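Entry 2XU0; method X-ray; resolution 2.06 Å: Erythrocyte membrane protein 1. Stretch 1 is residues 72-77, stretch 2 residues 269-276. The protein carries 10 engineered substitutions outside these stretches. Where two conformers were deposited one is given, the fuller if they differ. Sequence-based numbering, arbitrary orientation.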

# COMPACT_ATOMS: atom_id res chain seq x y z
N ASP A 72 19.99 -6.42 7.61
CA ASP A 72 19.51 -7.49 8.48
C ASP A 72 18.48 -8.40 7.78
O ASP A 72 17.75 -7.96 6.88
CB ASP A 72 18.95 -6.90 9.80
CG ASP A 72 18.82 -7.83 11.00
OD1 ASP A 72 18.83 -9.08 10.81
OD2 ASP A 72 18.66 -7.32 12.14
N GLY A 73 18.47 -9.66 8.21
CA GLY A 73 17.62 -10.74 7.71
C GLY A 73 18.17 -12.08 8.16
O GLY A 73 19.34 -12.17 8.53
N ASN A 74 17.33 -13.14 8.16
CA ASN A 74 17.77 -14.47 8.61
C ASN A 74 17.51 -15.61 7.61
O ASN A 74 17.23 -15.32 6.44
CB ASN A 74 17.26 -14.79 10.03
CG ASN A 74 17.56 -13.72 11.05
OD1 ASN A 74 16.93 -12.65 11.07
ND2 ASN A 74 18.56 -13.95 11.89
N SER A 75 17.65 -16.88 8.06
CA SER A 75 17.49 -18.09 7.23
C SER A 75 16.10 -18.26 6.62
O SER A 75 15.09 -18.08 7.31
CB SER A 75 17.90 -19.34 7.99
OG SER A 75 18.08 -20.43 7.09
N CYS A 76 16.07 -18.62 5.33
CA CYS A 76 14.87 -18.81 4.52
C CYS A 76 14.67 -20.24 3.99
O CYS A 76 13.88 -20.44 3.07
CB CYS A 76 14.82 -17.79 3.39
SG CYS A 76 14.47 -16.11 3.95
N ASN A 77 15.35 -21.24 4.59
CA ASN A 77 15.19 -22.63 4.18
C ASN A 77 13.82 -23.12 4.64
O ASN A 77 13.55 -23.20 5.84
CB ASN A 77 16.32 -23.51 4.72
CG ASN A 77 16.19 -24.96 4.33
OD1 ASN A 77 15.68 -25.79 5.09
ND2 ASN A 77 16.63 -25.30 3.13
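Stretch 2 (269-276) TCSAPYYA

The two stretches fit closely at G73, which has no side chain: an ideal CB on G73 would stand 2.8 Å from O of S271, a clash. The CA atoms come closest at G73 and P273. CA of G73 is 4.0 Å from CA of P273 and 3.3 Å from O of S271. Beside it, CB of D72 packs on CB of P273 at 3.5 Å.

A nearly straight hydrogen bond links the two stretches. The backbone N of Y274 donates to OD1 of D72 at 3.1 Å, with an N-H...acceptor angle of 175°. OD1 of D72 also takes a weak hydrogen bond from N of G73, at 2.7 Å and 119°. D72 has a t rotamer at chi1, and its carboxylate lies over the start of the two-tyrosine segment. OD2 of D72 is 3.6 Å from CD2 of Y275, in an oblique position relative to the ring.

Neither stretch is a regular helix or strand. Stretch 2 begins with a type I beta turn from T269 to A272, closed by N of A272 to O of T269 at 2.8 Å. From A272 to P273 the chain is extended, with psi near 140°. The touching parts run in nearly opposite directions, 161° apart end to end. C76 therefore lies by C270, and D72 by P273, Y274 and Y275.

At the other end, SG of C76 sits 3.2 Å from CB of C270 and 3.3 Å from N of S271. The sulfur thus rests against the turn. The CA atoms of C76 and C270 are 4.9 Å apart. C270 points its CA-to-CB bond toward stretch 1. Close by, O of S75 and O of C270 approach to 3.3 Å; both are acceptors, so no hydrogen bond forms between them. The contact buries 422 Å², both sides summed.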

# COMPACT_ATOMS: atom_id res chain seq x y z
N THR A 269 7.94 -13.70 6.35
CA THR A 269 8.90 -13.03 7.23
C THR A 269 10.24 -13.79 7.41
O THR A 269 11.08 -13.32 8.18
CB THR A 269 8.28 -12.75 8.60
OG1 THR A 269 7.79 -13.99 9.10
CG2 THR A 269 7.20 -11.68 8.57
N CYS A 270 10.46 -14.93 6.70
CA CYS A 270 11.73 -15.71 6.73
C CYS A 270 12.98 -14.80 6.73
O CYS A 270 13.88 -14.99 7.54
CB CYS A 270 11.80 -16.74 5.59
SG CYS A 270 10.74 -18.20 5.80
N SER A 271 13.00 -13.79 5.84
CA SER A 271 14.12 -12.86 5.66
C SER A 271 13.94 -11.53 6.35
O SER A 271 14.73 -10.61 6.12
CB SER A 271 14.36 -12.60 4.17
OG SER A 271 13.18 -12.09 3.58
N ALA A 272 12.88 -11.38 7.15
CA ALA A 272 12.62 -10.09 7.79
C ALA A 272 13.74 -9.77 8.77
O ALA A 272 14.25 -10.70 9.41
CB ALA A 272 11.26 -10.11 8.51
N PRO A 273 14.22 -8.51 8.83
CA PRO A 273 15.32 -8.19 9.76
C PRO A 273 14.95 -8.54 11.19
O PRO A 273 13.76 -8.43 11.55
CB PRO A 273 15.47 -6.67 9.63
CG PRO A 273 14.84 -6.34 8.33
CD PRO A 273 13.73 -7.30 8.15
N TYR A 274 15.95 -8.95 12.00
CA TYR A 274 15.71 -9.26 13.42
C TYR A 274 15.12 -8.07 14.16
O TYR A 274 14.15 -8.24 14.88
CB TYR A 274 16.98 -9.75 14.14
CG TYR A 274 16.68 -10.13 15.58
CD1 TYR A 274 16.02 -11.33 15.88
CD2 TYR A 274 16.97 -9.26 16.63
CE1 TYR A 274 15.71 -11.67 17.20
CE2 TYR A 274 16.66 -9.59 17.95
CZ TYR A 274 16.04 -10.80 18.23
OH TYR A 274 15.74 -11.13 19.53
N TYR A 275 15.68 -6.89 13.97
CA TYR A 275 15.22 -5.69 14.64
C TYR A 275 14.17 -4.98 13.78
O TYR A 275 14.41 -3.93 13.17
CB TYR A 275 16.42 -4.81 15.03
CG TYR A 275 17.37 -5.51 15.98
CD1 TYR A 275 17.10 -5.57 17.35
CD2 TYR A 275 18.58 -6.05 15.53
CE1 TYR A 275 17.99 -6.18 18.24
CE2 TYR A 275 19.47 -6.68 16.41
CZ TYR A 275 19.17 -6.74 17.76
OH TYR A 275 20.04 -7.35 18.65
N ALA A 276 13.02 -5.63 13.68
CA ALA A 276 11.84 -5.15 12.93
C ALA A 276 10.61 -5.81 13.53
O ALA A 276 10.55 -7.03 13.66
CB ALA A 276 11.96 -5.48 11.45